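Local coordinates for protein manganese-dependent inorganic pyrophosphatase (PDB 2EB0) that hydrolyses inorganic diphosphate to two phosphates as a manganese-dependent family II pyrophosphatase built from DHH and DHHA2 domains, at residues B[106-111]-B[142-147]; B[18-23]-B[134-139]. One frame throughout, in Å; residues are numbered along the deposited sequence.

Contact 1 (B[106-111]-B[142-147]); sequences VGSTAT and SAIISD. With MN (manganese (II) ion), chain E.
The loop and first turn of helix 109-118 run close beside helix 134-148, with the CA atoms of Ser108 and Ile144 5.6 Å apart and those of Ala110 and Ala143 6.0 Å apart. The methyl groups of these two alanines meet tip to tip, CB of Ala110 to CB of Ala143 at 3.3 Å, tighter than usual for two carbons. Ser108 is the N-cap of helix 109-118; its OG, held between the backbone N and the carbonyl carbon (chi1 75°), donates to Thr111 OG1 at 3.0 Å. Thr111 OG1 is also hydrogen-bonded to Asp160 OD1, and CG1 of Ile144 lies across this hydroxyl pair, 3.5 Å from Thr111 OG1. One turn after Ile144, helix 134-148 delivers Asp147 to the dinuclear manganese centre of the DHH domain: OD2 binds a manganese ion at 2.4 Å, in a site completed by Asp13, Asp66 and His88. At a non-staggered chi1 of -115°, Asp147 keeps OD2 on the metal while its CB packs on Ser108 CB. Its OD2 stands 2.9 Å from Gly107 O, and since both are acceptors the nearby metal charge plausibly eases their repulsion. A water donates to Gly107 O and, weakly, to Asp147 O.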
ATOM      1  N   VAL B 106      -1.650  -4.007 -12.317  1.00 21.34           N
ATOM      2  CA  VAL B 106      -1.399  -4.551 -13.651  1.00 21.70           C
ATOM      3  C   VAL B 106      -1.523  -6.076 -13.657  1.00 22.87           C
ATOM      4  O   VAL B 106      -1.924  -6.681 -12.664  1.00 23.24           O
ATOM      5  CB  VAL B 106      -0.001  -4.171 -14.186  1.00 24.42           C
ATOM      6  CG1 VAL B 106       0.022  -2.709 -14.580  1.00 26.88           C
ATOM      7  CG2 VAL B 106       1.061  -4.455 -13.130  1.00 23.16           C
ATOM      8  N   GLY B 107      -1.166  -6.693 -14.780  1.00 20.74           N
ATOM      9  CA  GLY B 107      -1.285  -8.133 -14.900  1.00 18.06           C
ATOM     10  C   GLY B 107      -0.345  -8.967 -14.051  1.00 18.98           C
ATOM     11  O   GLY B 107      -0.668 -10.105 -13.712  1.00 18.04           O
ATOM     12  N   SER B 108       0.816  -8.426 -13.702  1.00 18.51           N
ATOM     13  CA  SER B 108       1.757  -9.201 -12.910  1.00 20.96           C
ATOM     14  C   SER B 108       2.804  -8.358 -12.230  1.00 21.01           C
ATOM     15  O   SER B 108       3.064  -7.217 -12.629  1.00 20.62           O
ATOM     16  CB  SER B 108       2.481 -10.219 -13.792  1.00 23.42           C
ATOM     17  OG  SER B 108       3.453  -9.571 -14.600  1.00 25.05           O
ATOM     18  N   THR B 109       3.423  -8.944 -11.210  1.00 20.37           N
ATOM     19  CA  THR B 109       4.479  -8.265 -10.479  1.00 21.78           C
ATOM     20  C   THR B 109       5.657  -8.059 -11.437  1.00 22.91           C
ATOM     21  O   THR B 109       6.385  -7.064 -11.345  1.00 24.18           O
ATOM     22  CB  THR B 109       4.932  -9.101  -9.273  1.00 23.17           C
ATOM     23  OG1 THR B 109       3.804  -9.343  -8.416  1.00 22.29           O
ATOM     24  CG2 THR B 109       6.019  -8.373  -8.496  1.00 21.92           C
ATOM     25  N   ALA B 110       5.822  -8.999 -12.366  1.00 20.54           N
ATOM     26  CA  ALA B 110       6.899  -8.934 -13.348  1.00 20.44           C
ATOM     27  C   ALA B 110       6.775  -7.666 -14.200  1.00 20.83           C
ATOM     28  O   ALA B 110       7.778  -7.024 -14.516  1.00 23.77           O
ATOM     29  CB  ALA B 110       6.874 -10.183 -14.234  1.00 22.54           C
ATOM     30  N   THR B 111       5.544  -7.313 -14.566  1.00 16.95           N
ATOM     31  CA  THR B 111       5.281  -6.116 -15.352  1.00 14.11           C
ATOM     32  C   THR B 111       5.787  -4.877 -14.620  1.00 15.82           C
ATOM     33  O   THR B 111       6.438  -4.019 -15.215  1.00 13.65           O
ATOM     34  CB  THR B 111       3.769  -5.944 -15.617  1.00 17.43           C
ATOM     35  OG1 THR B 111       3.287  -7.077 -16.337  1.00 17.53           O
ATOM     36  CG2 THR B 111       3.493  -4.686 -16.447  1.00 14.91           C
ATOM     37  N   SER B 142       7.789 -14.763 -19.141  1.00 14.23           N
ATOM     38  CA  SER B 142       6.979 -15.914 -18.763  1.00 15.98           C
ATOM     39  C   SER B 142       5.986 -15.534 -17.665  1.00 15.83           C
ATOM     40  O   SER B 142       4.821 -15.937 -17.696  1.00 15.93           O
ATOM     41  CB  SER B 142       7.880 -17.046 -18.268  1.00 14.38           C
ATOM     42  OG  SER B 142       8.907 -17.304 -19.205  1.00 18.57           O
ATOM     43  N   ALA B 143       6.458 -14.755 -16.700  1.00 14.17           N
ATOM     44  CA  ALA B 143       5.620 -14.323 -15.590  1.00 14.85           C
ATOM     45  C   ALA B 143       4.431 -13.523 -16.099  1.00 16.17           C
ATOM     46  O   ALA B 143       3.302 -13.740 -15.664  1.00 16.49           O
ATOM     47  CB  ALA B 143       6.439 -13.482 -14.602  1.00 14.14           C
ATOM     48  N   ILE B 144       4.681 -12.601 -17.022  1.00 18.62           N
ATOM     49  CA  ILE B 144       3.606 -11.788 -17.568  1.00 21.09           C
ATOM     50  C   ILE B 144       2.583 -12.668 -18.284  1.00 21.50           C
ATOM     51  O   ILE B 144       1.384 -12.578 -18.019  1.00 21.43           O
ATOM     52  CB  ILE B 144       4.154 -10.708 -18.536  1.00 20.50           C
ATOM     53  CG1 ILE B 144       5.099  -9.767 -17.767  1.00 23.16           C
ATOM     54  CG2 ILE B 144       3.008  -9.908 -19.128  1.00 19.18           C
ATOM     55  CD1 ILE B 144       5.605  -8.580 -18.560  1.00 22.24           C
ATOM     56  N   ILE B 145       3.060 -13.531 -19.175  1.00 19.49           N
ATOM     57  CA  ILE B 145       2.181 -14.422 -19.908  1.00 18.87           C
ATOM     58  C   ILE B 145       1.396 -15.318 -18.956  1.00 19.67           C
ATOM     59  O   ILE B 145       0.199 -15.541 -19.137  1.00 20.22           O
ATOM     60  CB  ILE B 145       2.975 -15.319 -20.874  1.00 19.79           C
ATOM     61  CG1 ILE B 145       3.487 -14.480 -22.049  1.00 21.87           C
ATOM     62  CG2 ILE B 145       2.097 -16.486 -21.351  1.00 16.87           C
ATOM     63  CD1 ILE B 145       4.534 -15.174 -22.900  1.00 23.46           C
ATOM     64  N   SER B 146       2.080 -15.836 -17.945  1.00 16.28           N
ATOM     65  CA  SER B 146       1.449 -16.722 -16.988  1.00 16.51           C
ATOM     66  C   SER B 146       0.356 -16.030 -16.204  1.00 18.35           C
ATOM     67  O   SER B 146      -0.764 -16.523 -16.112  1.00 18.94           O
ATOM     68  CB  SER B 146       2.491 -17.271 -16.015  1.00 16.00           C
ATOM     69  OG  SER B 146       1.846 -17.947 -14.948  1.00 13.78           O
ATOM     70  N   ASP B 147       0.684 -14.876 -15.642  1.00 22.00           N
ATOM     71  CA  ASP B 147      -0.272 -14.138 -14.833  1.00 24.66           C
ATOM     72  C   ASP B 147      -1.491 -13.608 -15.589  1.00 23.68           C
ATOM     73  O   ASP B 147      -2.594 -13.559 -15.042  1.00 22.07           O
ATOM     74  CB  ASP B 147       0.447 -12.998 -14.125  1.00 29.18           C
ATOM     75  CG  ASP B 147       0.458 -13.175 -12.628  1.00 35.67           C
ATOM     76  OD1 ASP B 147       0.618 -14.324 -12.162  1.00 39.63           O
ATOM     77  OD2 ASP B 147       0.311 -12.167 -11.914  1.00 37.72           O
TER
HETATM   78 MN    MN E 503       1.245 -12.275  -9.719  1.00 34.64          MN
HETATM   79  O   HOH W   1      -3.263 -10.920 -12.987  1.00 38.76           O

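Contact 2 (B[18-23]-B[134-139]); sequences AIVLAY and PDLAGL
Helices 12-25 and 134-148 of the DHH domain pack here mainly through apolar side chains and one aromatic ring, with no hydrogen bond between segments 18-23 and 134-139; the local axes come within 9.9 Å and cross at -136°. One contact is a CH-pi interaction. Leu136, with CG anti to its carbonyl carbon (chi1 -68°) and an extended chi2, sets CD1 over one face of the Tyr23 ring, 3.7 Å from the centroid and displaced toward the CG and CD2 rim. The ring reaches across because its CG is anti to the backbone N (chi1 162°), and its hydroxyl is hydrogen-bonded to Glu131 O. Aliphatic contacts make up the remainder. The other Leu136 methyl, CD2, rests against Ile19 CG2 at 3.7 Å and more loosely against Val20 CG2, so the forked leucine end is shared among three residues of helix 12-25. Leu139, one turn further, brings CD1 to 3.9 Å from Ile19 CG2, the two side chains crossing at about a right angle. Around this interface, Val42 and Leu43 of helix 37-45 pack on Leu139, Val48 touches both Leu139 and Ile19, and in the parallel sheet Leu21 packs on strands 2-5 and 61-65 and Ala22 on strand 2-5.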
ATOM      1  N   ALA B  18      10.825 -12.918  -7.749  1.00 16.23           N
ATOM      2  CA  ALA B  18      11.734 -13.049  -6.614  1.00 17.51           C
ATOM      3  C   ALA B  18      13.172 -13.109  -7.111  1.00 17.36           C
ATOM      4  O   ALA B  18      14.059 -12.448  -6.574  1.00 17.08           O
ATOM      5  CB  ALA B  18      11.410 -14.315  -5.819  1.00  7.91           C
ATOM      6  N   ILE B  19      13.389 -13.919  -8.139  1.00 24.57           N
ATOM      7  CA  ILE B  19      14.712 -14.096  -8.720  1.00 25.41           C
ATOM      8  C   ILE B  19      15.242 -12.803  -9.340  1.00 26.30           C
ATOM      9  O   ILE B  19      16.345 -12.362  -9.027  1.00 29.18           O
ATOM     10  CB  ILE B  19      14.684 -15.230  -9.798  1.00 13.83           C
ATOM     11  CG1 ILE B  19      14.622 -16.589  -9.109  1.00 12.32           C
ATOM     12  CG2 ILE B  19      15.902 -15.147 -10.701  1.00 11.27           C
ATOM     13  CD1 ILE B  19      14.381 -17.732 -10.052  1.00 15.18           C
ATOM     14  N   VAL B  20      14.441 -12.196 -10.207  1.00 21.50           N
ATOM     15  CA  VAL B  20      14.843 -10.979 -10.897  1.00 21.32           C
ATOM     16  C   VAL B  20      15.056  -9.796  -9.948  1.00 21.39           C
ATOM     17  O   VAL B  20      16.052  -9.087 -10.060  1.00 22.41           O
ATOM     18  CB  VAL B  20      13.816 -10.630 -12.000  1.00 15.80           C
ATOM     19  CG1 VAL B  20      14.261  -9.399 -12.786  1.00 12.43           C
ATOM     20  CG2 VAL B  20      13.666 -11.832 -12.939  1.00 15.73           C
ATOM     21  N   LEU B  21      14.151  -9.596  -8.995  1.00 17.62           N
ATOM     22  CA  LEU B  21      14.321  -8.484  -8.071  1.00 18.99           C
ATOM     23  C   LEU B  21      15.544  -8.723  -7.189  1.00 18.82           C
ATOM     24  O   LEU B  21      16.304  -7.797  -6.908  1.00 15.92           O
ATOM     25  CB  LEU B  21      13.068  -8.284  -7.212  1.00 22.45           C
ATOM     26  CG  LEU B  21      13.044  -7.011  -6.356  1.00 20.70           C
ATOM     27  CD1 LEU B  21      13.304  -5.793  -7.233  1.00 18.92           C
ATOM     28  CD2 LEU B  21      11.689  -6.879  -5.656  1.00 22.07           C
ATOM     29  N   ALA B  22      15.739  -9.968  -6.769  1.00 21.93           N
ATOM     30  CA  ALA B  22      16.891 -10.319  -5.943  1.00 22.91           C
ATOM     31  C   ALA B  22      18.169  -9.996  -6.709  1.00 23.46           C
ATOM     32  O   ALA B  22      19.146  -9.522  -6.135  1.00 26.39           O
ATOM     33  CB  ALA B  22      16.859 -11.786  -5.595  1.00 16.19           C
ATOM     34  N   TYR B  23      18.153 -10.261  -8.008  1.00 24.67           N
ATOM     35  CA  TYR B  23      19.300  -9.980  -8.868  1.00 24.92           C
ATOM     36  C   TYR B  23      19.597  -8.479  -8.872  1.00 25.36           C
ATOM     37  O   TYR B  23      20.745  -8.068  -8.752  1.00 25.45           O
ATOM     38  CB  TYR B  23      19.003 -10.449 -10.296  1.00 24.99           C
ATOM     39  CG  TYR B  23      19.895  -9.861 -11.364  1.00 24.18           C
ATOM     40  CD1 TYR B  23      21.184 -10.345 -11.578  1.00 26.05           C
ATOM     41  CD2 TYR B  23      19.439  -8.825 -12.176  1.00 24.70           C
ATOM     42  CE1 TYR B  23      22.004  -9.812 -12.584  1.00 25.77           C
ATOM     43  CE2 TYR B  23      20.245  -8.282 -13.179  1.00 25.57           C
ATOM     44  CZ  TYR B  23      21.524  -8.781 -13.377  1.00 27.57           C
ATOM     45  OH  TYR B  23      22.314  -8.237 -14.368  1.00 29.71           O
ATOM     46  N   PRO B 134      19.116 -11.883 -21.235  1.00 24.74           N
ATOM     47  CA  PRO B 134      18.047 -12.621 -21.907  1.00 24.86           C
ATOM     48  C   PRO B 134      17.336 -13.653 -21.033  1.00 24.87           C
ATOM     49  O   PRO B 134      16.108 -13.769 -21.086  1.00 21.82           O
ATOM     50  CB  PRO B 134      18.760 -13.257 -23.096  1.00 26.53           C
ATOM     51  CG  PRO B 134      20.151 -13.387 -22.620  1.00 31.36           C
ATOM     52  CD  PRO B 134      20.389 -12.069 -21.942  1.00 28.23           C
ATOM     53  N   ASP B 135      18.095 -14.398 -20.234  1.00 24.00           N
ATOM     54  CA  ASP B 135      17.478 -15.401 -19.371  1.00 25.10           C
ATOM     55  C   ASP B 135      16.499 -14.791 -18.373  1.00 23.89           C
ATOM     56  O   ASP B 135      15.355 -15.238 -18.283  1.00 23.86           O
ATOM     57  CB  ASP B 135      18.535 -16.240 -18.636  1.00 34.93           C
ATOM     58  CG  ASP B 135      19.528 -15.400 -17.850  1.00 38.93           C
ATOM     59  OD1 ASP B 135      20.383 -16.018 -17.174  1.00 39.25           O
ATOM     60  OD2 ASP B 135      19.469 -14.145 -17.901  1.00 40.16           O
ATOM     61  N   LEU B 136      16.929 -13.771 -17.635  1.00 22.30           N
ATOM     62  CA  LEU B 136      16.038 -13.135 -16.672  1.00 22.15           C
ATOM     63  C   LEU B 136      14.912 -12.410 -17.404  1.00 21.85           C
ATOM     64  O   LEU B 136      13.790 -12.327 -16.896  1.00 22.12           O
ATOM     65  CB  LEU B 136      16.802 -12.160 -15.771  1.00 24.54           C
ATOM     66  CG  LEU B 136      17.800 -12.795 -14.804  1.00 24.24           C
ATOM     67  CD1 LEU B 136      18.394 -11.712 -13.926  1.00 25.28           C
ATOM     68  CD2 LEU B 136      17.112 -13.845 -13.946  1.00 24.70           C
ATOM     69  N   ALA B 137      15.203 -11.897 -18.600  1.00 20.95           N
ATOM     70  CA  ALA B 137      14.177 -11.217 -19.388  1.00 20.90           C
ATOM     71  C   ALA B 137      13.126 -12.270 -19.761  1.00 20.40           C
ATOM     72  O   ALA B 137      11.928 -11.980 -19.831  1.00 17.03           O
ATOM     73  CB  ALA B 137      14.782 -10.610 -20.644  1.00 12.84           C
ATOM     74  N   GLY B 138      13.595 -13.495 -19.983  1.00 21.08           N
ATOM     75  CA  GLY B 138      12.705 -14.588 -20.323  1.00 20.97           C
ATOM     76  C   GLY B 138      11.778 -14.943 -19.176  1.00 20.91           C
ATOM     77  O   GLY B 138      10.627 -15.308 -19.408  1.00 21.74           O
ATOM     78  N   LEU B 139      12.266 -14.851 -17.939  1.00 21.00           N
ATOM     79  CA  LEU B 139      11.430 -15.168 -16.779  1.00 20.94           C
ATOM     80  C   LEU B 139      10.339 -14.128 -16.600  1.00 20.33           C
ATOM     81  O   LEU B 139       9.190 -14.464 -16.316  1.00 19.24           O
ATOM     82  CB  LEU B 139      12.243 -15.221 -15.484  1.00 22.58           C
ATOM     83  CG  LEU B 139      13.353 -16.246 -15.270  1.00 26.15           C
ATOM     84  CD1 LEU B 139      13.722 -16.204 -13.794  1.00 25.90           C
ATOM     85  CD2 LEU B 139      12.912 -17.654 -15.666  1.00 26.49           C
TER

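Helix 134-148 is common to both contacts: its first turns, 134-139, serve contact 2, and its last turns, 142-147, serve contact 1, whose centre lies about 12 Å away. Along the chain the order is 18-23, 106-111, 134-139, 142-147, so the two pairings interleave, and the helix bridges an early helix and a later one of the same DHH domain. Helix 12-25 also ties contact 2 to the metal centre, since Asp13 near its start shares a manganese ion with Asp147. The apolar crossing in contact 2 therefore joins, farther from the metals, the same two helices that supply these ligands, while contact 1 lies deeper, at the metal centre itself.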